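Local coordinates for protein endo alpha-1,4 polygalactosaminidase (Neosartorya fumigata, PDB 6OJ1) that hydrolyses alpha-1,4 linkages within galactosamine polymers and so disrupts microbial biofilms, at residues 40-45 against 59-64; 45-50 against 267-272. All coordinates share one frame; numbering follows the deposited sequence.

Overall arrangement
From the N terminus the chain enters the (beta/alpha)-barrel on strand 42-45, turns through a loop with no helix in it, and comes back on strand 59-63 to lie parallel to the first; contact 1 closes that short loop. Contact 2 starts at the end of the same first strand and reaches over more than 200 residues to the loop after strand 261-266, joining the loops that follow the first and eighth parallel strands. The segments alternate along the chain, so the two closures cross. They share Glu45, and a probable hydrogen bond from Gln43 NE2 to Asn272 O (2.9 Å) joins them directly, while Leu46 and Leu50 pack on strand 59-63.

Contact 1 of 2, residues 40-45 against 59-64; sequences TKWQIE and IYDIDL
Asp61 keeps CG anti to its backbone N (chi1 -176°), and Trp42 holds CG between backbone N and carbonyl carbon (chi1 74°); both CG atoms stand off the same face of the sheet. The two side chains lie side by side, pointing the same way. Asp61 OD2 meets the indole at its edge, in plane, 3.7 Å from Trp42 CZ3, with the carboxylate turned 34° against the ring. The same oxygen lies 3.7 Å from Ile44 CD1, so the acid is flanked by two apolar groups of the neighbouring strand. Ile59 shares this face, its CD1 crossing to Thr40 CG2 at 3.6 Å, and Ile230 and Phe228 of strand 227-231 pack against it, which marks it as the barrel interior.

On the other face Gln43 lies over the Tyr60 ring. Its CB sits 4.1 Å from the ring centroid, nearly on the normal, a CH-pi contact, and CG slides out above CE2. The Gln43 chain is bent, and OE1 accepts from Ile44 N as well as from Lys266 NZ, while Tyr60 OH is bonded to Val55 O.

The backbones run parallel. Gln43, paired with Tyr60, bonds to the residues on either side of it: its N donates to Ile59 O (2.9 Å), and its O accepts from Asp61 N at 2.8 Å. Glu45 N then donates to Asp61 O, almost in line with the carbonyl. The bond from Ile59 N to Lys41 O at the start is weak. A water links Glu45 O and Asp63 N: it accepts from Asp63 N (3.1 Å) and lies 2.7 Å from Glu45 O.

Chemically, the pairing is firm in the middle, and it holds the Asp61 carboxylate on the barrel-interior face between the Trp42 ring edge and Ile44 CD1, a polar group in a mostly apolar setting.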
loop_
_atom_site.group_PDB
_atom_site.type_symbol
_atom_site.label_atom_id
_atom_site.label_comp_id
_atom_site.label_asym_id
_atom_site.label_seq_id
_atom_site.Cartn_x
_atom_site.Cartn_y
_atom_site.Cartn_z
ATOM N N THR A 40 -7.530 -2.290 13.518
ATOM C CA THR A 40 -7.930 -0.900 13.339
ATOM C C THR A 40 -8.693 -0.739 12.032
ATOM O O THR A 40 -8.238 -1.184 10.974
ATOM C CB THR A 40 -6.712 0.027 13.360
ATOM O OG1 THR A 40 -6.070 -0.048 14.642
ATOM C CG2 THR A 40 -7.149 1.460 13.107
ATOM N N LYS A 41 -9.865 -0.108 12.113
ATOM C CA LYS A 41 -10.683 0.119 10.929
ATOM C C LYS A 41 -10.037 1.160 10.023
ATOM O O LYS A 41 -9.519 2.180 10.490
ATOM C CB LYS A 41 -12.078 0.588 11.342
ATOM C CG LYS A 41 -13.067 0.718 10.200
ATOM C CD LYS A 41 -14.443 1.114 10.763
ATOM C CE LYS A 41 -15.453 1.398 9.668
ATOM N NZ LYS A 41 -16.769 1.804 10.265
ATOM N N TRP A 42 -10.081 0.910 8.715
ATOM C CA TRP A 42 -9.443 1.810 7.768
ATOM C C TRP A 42 -10.351 2.044 6.569
ATOM O O TRP A 42 -11.375 1.380 6.377
ATOM C CB TRP A 42 -8.069 1.290 7.310
ATOM C CG TRP A 42 -8.076 0.126 6.337
ATOM C CD1 TRP A 42 -8.770 -1.046 6.453
ATOM C CD2 TRP A 42 -7.294 0.012 5.134
ATOM N NE1 TRP A 42 -8.491 -1.871 5.379
ATOM C CE2 TRP A 42 -7.594 -1.246 4.555
ATOM C CE3 TRP A 42 -6.376 0.854 4.488
ATOM C CZ2 TRP A 42 -7.016 -1.682 3.360
ATOM C CZ3 TRP A 42 -5.789 0.422 3.293
ATOM C CH2 TRP A 42 -6.110 -0.842 2.746
ATOM N N GLN A 43 -9.952 3.033 5.781
ATOM C CA GLN A 43 -10.525 3.348 4.486
ATOM C C GLN A 43 -9.357 3.600 3.548
ATOM O O GLN A 43 -8.299 4.062 3.977
ATOM C CB GLN A 43 -11.467 4.575 4.584
ATOM C CG GLN A 43 -11.741 5.356 3.281
ATOM C CD GLN A 43 -12.628 4.619 2.273
ATOM O OE1 GLN A 43 -12.467 3.425 2.036
ATOM N NE2 GLN A 43 -13.572 5.340 1.672
ATOM N N ILE A 44 -9.535 3.267 2.275
ATOM C CA ILE A 44 -8.536 3.553 1.256
ATOM C C ILE A 44 -9.243 4.171 0.060
ATOM O O ILE A 44 -10.316 3.709 -0.345
ATOM C CB ILE A 44 -7.731 2.303 0.841
ATOM C CG1 ILE A 44 -6.784 2.642 -0.320
ATOM C CG2 ILE A 44 -8.650 1.123 0.490
ATOM C CD1 ILE A 44 -5.718 1.560 -0.608
ATOM N N GLU A 45 -8.666 5.240 -0.478
ATOM C CA GLU A 45 -9.260 5.915 -1.635
ATOM C C GLU A 45 -8.099 6.487 -2.433
ATOM O O GLU A 45 -7.466 7.448 -1.993
ATOM C CB GLU A 45 -10.245 7.003 -1.217
ATOM C CG GLU A 45 -11.129 7.498 -2.373
ATOM C CD GLU A 45 -10.405 8.477 -3.274
ATOM O OE1 GLU A 45 -10.029 9.566 -2.781
ATOM O OE2 GLU A 45 -10.190 8.146 -4.466
ATOM N N ILE A 59 -8.098 5.144 10.188
ATOM C CA ILE A 59 -6.958 5.306 9.297
ATOM C C ILE A 59 -7.477 5.486 7.880
ATOM O O ILE A 59 -8.332 4.715 7.433
ATOM C CB ILE A 59 -6.001 4.095 9.356
ATOM C CG1 ILE A 59 -5.329 3.994 10.730
ATOM C CG2 ILE A 59 -4.975 4.189 8.247
ATOM C CD1 ILE A 59 -4.580 2.667 10.944
ATOM N N TYR A 60 -6.963 6.494 7.179
ATOM C CA TYR A 60 -7.256 6.707 5.766
ATOM C C TYR A 60 -5.973 6.551 4.967
ATOM O O TYR A 60 -4.975 7.193 5.287
ATOM C CB TYR A 60 -7.834 8.106 5.511
ATOM C CG TYR A 60 -9.339 8.249 5.711
ATOM C CD1 TYR A 60 -9.932 7.965 6.930
ATOM C CD2 TYR A 60 -10.151 8.698 4.674
ATOM C CE1 TYR A 60 -11.304 8.108 7.111
ATOM C CE2 TYR A 60 -11.511 8.839 4.841
ATOM C CZ TYR A 60 -12.081 8.545 6.065
ATOM O OH TYR A 60 -13.439 8.694 6.254
ATOM N N ASP A 61 -6.007 5.704 3.933
ATOM C CA ASP A 61 -4.892 5.498 3.008
ATOM C C ASP A 61 -5.279 6.219 1.714
ATOM O O ASP A 61 -6.268 5.855 1.064
ATOM C CB ASP A 61 -4.658 3.999 2.797
ATOM C CG ASP A 61 -3.457 3.684 1.920
ATOM O OD1 ASP A 61 -2.829 4.599 1.351
ATOM O OD2 ASP A 61 -3.138 2.477 1.812
ATOM N N ILE A 62 -4.532 7.271 1.364
ATOM C CA ILE A 62 -4.877 8.123 0.228
ATOM C C ILE A 62 -3.622 8.417 -0.588
ATOM O O ILE A 62 -2.489 8.264 -0.119
ATOM C CB ILE A 62 -5.540 9.441 0.671
ATOM C CG1 ILE A 62 -4.572 10.245 1.551
ATOM C CG2 ILE A 62 -6.853 9.164 1.444
ATOM C CD1 ILE A 62 -5.145 11.586 2.056
ATOM N N ASP A 63 -3.838 8.862 -1.824
ATOM C CA ASP A 63 -2.723 9.084 -2.743
ATOM C C ASP A 63 -1.822 10.232 -2.293
ATOM O O ASP A 63 -2.293 11.319 -1.945
ATOM C CB ASP A 63 -3.258 9.345 -4.151
ATOM C CG ASP A 63 -2.143 9.434 -5.174
ATOM O OD1 ASP A 63 -1.721 8.369 -5.690
ATOM O OD2 ASP A 63 -1.662 10.563 -5.421
ATOM N N LEU A 64 -0.505 9.981 -2.315
ATOM C CA LEU A 64 0.481 10.969 -1.888
ATOM C C LEU A 64 0.434 12.241 -2.729
ATOM O O LEU A 64 0.571 13.351 -2.200
ATOM C CB LEU A 64 1.885 10.347 -1.969
ATOM C CG LEU A 64 3.053 11.321 -1.794
ATOM C CD1 LEU A 64 3.028 11.946 -0.415
ATOM C CD2 LEU A 64 4.353 10.559 -2.045
HETATM O O HOH W 1 -6.573 9.819 -2.925
#

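Contact 2 of 2, residues 45-50 against 267-272; sequences ELLYAL and NMNLNN. With NAG (2-acetamido-2-deoxy-beta-D-glucopyranose), chain B; MAN (alpha-D-mannopyranose), chain C; NAG (2-acetamido-2-deoxy-beta-D-glucopyranose), chain D.
Leu270 O is where the two loops grip each other: it accepts from Leu46 N at 2.9 Å, in its carbonyl plane, and more weakly from Leu47 N, while Glu45 CA adds a CH...O contact. Beside it the side chains of Leu46 and Leu270 run together in the same direction, CD1 to CD1 at 3.7 Å.

The second tight point is Tyr48. Its CG stands between backbone N and carbonyl carbon (chi1 39°), and the ring reaches over to the other loop, where the hydroxyl accepts from Asn272 N at 3.0 Å. Asn272 crosses the ring at about a right angle, its amide at the ring edge and its ND2 bonded to Asn51 OD1. The Glu45 chain bends back over one face of the ring, and OE2 takes Tyr48 N on its syn lone pair (3.0 Å) and lies 3.3 Å from the ring plane, toward the rim.

The opposite face of the ring belongs to sugar. C5 of the first N-acetylglucosamine of an attached glycan, probably carried by Asn51, stands 3.6 Å over its centre. Along this outer, partly exposed side the contacts are mostly slight: Leu47 CD2 touches the acetyl methyl C8 of the second N-acetylglucosamine at 3.5 Å. Farther along, Asn269 ND2 gives mannose O3 a nearly straight bond (2.9 Å, 172°), and Asn239 holds the same sugar. Asn269 also shapes its own loop, OD1 accepting from Asn271 N in an Asx turn that overlaps the end of the type I turn from Asn267 to Leu270.

The loops meet at the C-terminal rim, beside the seam between the first and eighth parallel strands of a (beta/alpha)8, or TIM, barrel, the rim where enzymes of this fold characteristically carry their active sites.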
loop_
_atom_site.group_PDB
_atom_site.type_symbol
_atom_site.label_atom_id
_atom_site.label_comp_id
_atom_site.label_asym_id
_atom_site.label_seq_id
_atom_site.Cartn_x
_atom_site.Cartn_y
_atom_site.Cartn_z
ATOM N N GLU A 45 -8.666 5.240 -0.478
ATOM C CA GLU A 45 -9.260 5.915 -1.635
ATOM C C GLU A 45 -8.099 6.487 -2.433
ATOM O O GLU A 45 -7.466 7.448 -1.993
ATOM C CB GLU A 45 -10.245 7.003 -1.217
ATOM C CG GLU A 45 -11.129 7.498 -2.373
ATOM C CD GLU A 45 -10.405 8.477 -3.274
ATOM O OE1 GLU A 45 -10.029 9.566 -2.781
ATOM O OE2 GLU A 45 -10.190 8.146 -4.466
ATOM N N LEU A 46 -7.821 5.890 -3.596
ATOM C CA LEU A 46 -6.653 6.225 -4.399
ATOM C C LEU A 46 -6.990 6.844 -5.744
ATOM O O LEU A 46 -6.077 7.337 -6.419
ATOM C CB LEU A 46 -5.799 4.965 -4.652
ATOM C CG LEU A 46 -5.310 4.237 -3.416
ATOM C CD1 LEU A 46 -4.293 3.142 -3.860
ATOM C CD2 LEU A 46 -4.661 5.232 -2.465
ATOM N N LEU A 47 -8.262 6.843 -6.155
ATOM C CA LEU A 47 -8.569 7.229 -7.530
ATOM C C LEU A 47 -8.501 8.743 -7.744
ATOM O O LEU A 47 -8.021 9.207 -8.790
ATOM C CB LEU A 47 -9.942 6.679 -7.922
ATOM C CG LEU A 47 -10.390 6.928 -9.358
ATOM C CD1 LEU A 47 -9.417 6.246 -10.319
ATOM C CD2 LEU A 47 -11.810 6.410 -9.569
ATOM N N TYR A 48 -8.980 9.536 -6.782
ATOM C CA TYR A 48 -9.033 10.983 -6.928
ATOM C C TYR A 48 -8.731 11.615 -5.574
ATOM O O TYR A 48 -8.591 10.926 -4.562
ATOM C CB TYR A 48 -10.399 11.450 -7.481
ATOM C CG TYR A 48 -11.584 10.670 -6.916
ATOM C CD1 TYR A 48 -11.908 10.742 -5.566
ATOM C CD2 TYR A 48 -12.369 9.865 -7.734
ATOM C CE1 TYR A 48 -12.972 10.037 -5.043
ATOM C CE2 TYR A 48 -13.441 9.154 -7.221
ATOM C CZ TYR A 48 -13.737 9.241 -5.872
ATOM O OH TYR A 48 -14.791 8.524 -5.355
ATOM N N ALA A 49 -8.599 12.936 -5.563
ATOM C CA ALA A 49 -8.368 13.637 -4.308
ATOM C C ALA A 49 -9.481 13.292 -3.325
ATOM O O ALA A 49 -10.653 13.232 -3.698
ATOM C CB ALA A 49 -8.319 15.145 -4.553
ATOM N N LEU A 50 -9.115 13.029 -2.069
ATOM C CA LEU A 50 -10.110 12.594 -1.091
ATOM C C LEU A 50 -11.171 13.670 -0.888
ATOM O O LEU A 50 -10.857 14.815 -0.543
ATOM C CB LEU A 50 -9.434 12.248 0.238
ATOM C CG LEU A 50 -10.403 11.714 1.310
ATOM C CD1 LEU A 50 -10.905 10.289 0.978
ATOM C CD2 LEU A 50 -9.773 11.762 2.702
ATOM N N ASN A 267 -14.396 -1.233 -4.663
ATOM C CA ASN A 267 -14.266 -1.312 -6.112
ATOM C C ASN A 267 -12.796 -1.453 -6.502
ATOM O O ASN A 267 -11.906 -0.957 -5.811
ATOM C CB ASN A 267 -14.818 -0.056 -6.781
ATOM C CG ASN A 267 -16.298 0.091 -6.611
ATOM O OD1 ASN A 267 -17.056 -0.860 -6.794
ATOM N ND2 ASN A 267 -16.733 1.305 -6.277
ATOM N N MET A 268 -12.551 -2.106 -7.651
ATOM C CA MET A 268 -11.178 -2.256 -8.137
ATOM C C MET A 268 -10.524 -0.906 -8.427
ATOM O O MET A 268 -9.294 -0.785 -8.368
ATOM C CB MET A 268 -11.159 -3.145 -9.393
ATOM C CG MET A 268 -9.776 -3.392 -9.982
ATOM S SD MET A 268 -8.805 -4.632 -9.090
ATOM C CE MET A 268 -9.723 -6.119 -9.454
ATOM N N ASN A 269 -11.320 0.135 -8.700
ATOM C CA ASN A 269 -10.726 1.442 -8.955
ATOM C C ASN A 269 -10.363 2.185 -7.672
ATOM O O ASN A 269 -9.766 3.262 -7.751
ATOM C CB ASN A 269 -11.651 2.305 -9.847
ATOM C CG ASN A 269 -12.946 2.745 -9.161
ATOM O OD1 ASN A 269 -13.159 2.498 -7.973
ATOM N ND2 ASN A 269 -13.822 3.435 -9.924
ATOM N N LEU A 270 -10.697 1.626 -6.505
ATOM C CA LEU A 270 -10.370 2.216 -5.204
ATOM C C LEU A 270 -10.866 3.663 -5.091
ATOM O O LEU A 270 -10.179 4.546 -4.569
ATOM C CB LEU A 270 -8.868 2.101 -4.919
ATOM C CG LEU A 270 -8.410 0.651 -4.692
ATOM C CD1 LEU A 270 -6.850 0.615 -4.574
ATOM C CD2 LEU A 270 -9.083 0.043 -3.459
ATOM N N ASN A 271 -12.093 3.905 -5.560
ATOM C CA ASN A 271 -12.750 5.185 -5.311
ATOM C C ASN A 271 -13.346 5.197 -3.897
ATOM O O ASN A 271 -12.967 4.366 -3.066
ATOM C CB ASN A 271 -13.791 5.470 -6.409
ATOM C CG ASN A 271 -14.952 4.460 -6.430
ATOM O OD1 ASN A 271 -15.048 3.575 -5.579
ATOM N ND2 ASN A 271 -15.857 4.625 -7.399
ATOM N N ASN A 272 -14.264 6.129 -3.588
ATOM C CA ASN A 272 -14.734 6.276 -2.206
ATOM C C ASN A 272 -15.476 5.034 -1.704
ATOM O O ASN A 272 -15.385 4.689 -0.515
ATOM C CB ASN A 272 -15.673 7.490 -2.068
ATOM C CG ASN A 272 -14.926 8.832 -1.922
ATOM O OD1 ASN A 272 -13.898 8.926 -1.259
ATOM N ND2 ASN A 272 -15.492 9.886 -2.520
HETATM C C1 NAG B . -15.376 13.035 -5.409
HETATM C C2 NAG B . -16.878 13.061 -5.664
HETATM C C3 NAG B . -17.235 12.205 -6.883
HETATM C C4 NAG B . -16.373 12.562 -8.089
HETATM C C5 NAG B . -14.900 12.510 -7.697
HETATM C C6 NAG B . -13.969 12.967 -8.794
HETATM C C7 NAG B . -18.169 13.394 -3.611
HETATM C C8 NAG B . -18.799 12.735 -2.422
HETATM N N2 NAG B . -17.570 12.578 -4.483
HETATM O O3 NAG B . -18.611 12.400 -7.184
HETATM O O4 NAG B . -16.604 11.619 -9.134
HETATM O O5 NAG B . -14.680 13.392 -6.591
HETATM O O6 NAG B . -14.313 14.270 -9.252
HETATM O O7 NAG B . -18.217 14.608 -3.786
HETATM C C1 MAN C . -15.589 6.398 -13.799
HETATM C C2 MAN C . -14.375 5.780 -13.047
HETATM C C3 MAN C . -14.125 4.338 -13.509
HETATM C C4 MAN C . -15.435 3.504 -13.461
HETATM C C5 MAN C . -16.539 4.224 -14.275
HETATM C C6 MAN C . -17.884 3.524 -14.232
HETATM O O2 MAN C . -14.621 5.698 -11.644
HETATM O O3 MAN C . -13.079 3.716 -12.749
HETATM O O4 MAN C . -15.222 2.195 -13.991
HETATM O O5 MAN C . -16.730 5.561 -13.748
HETATM O O6 MAN C . -18.780 4.247 -15.077
HETATM C C1 NAG D . -16.842 12.236 -10.414
HETATM C C2 NAG D . -16.720 11.148 -11.499
HETATM C C3 NAG D . -17.108 11.699 -12.872
HETATM C C4 NAG D . -18.452 12.405 -12.815
HETATM C C5 NAG D . -18.430 13.468 -11.726
HETATM C C6 NAG D . -19.759 14.177 -11.570
HETATM C C7 NAG D . -15.026 9.445 -10.982
HETATM C C8 NAG D . -13.595 9.046 -11.135
HETATM N N2 NAG D . -15.368 10.612 -11.538
HETATM O O3 NAG D . -17.211 10.617 -13.793
HETATM O O4 NAG D . -18.707 13.023 -14.067
HETATM O O5 NAG D . -18.146 12.835 -10.475
HETATM O O6 NAG D . -20.771 13.291 -11.111
HETATM O O7 NAG D . -15.838 8.748 -10.379
#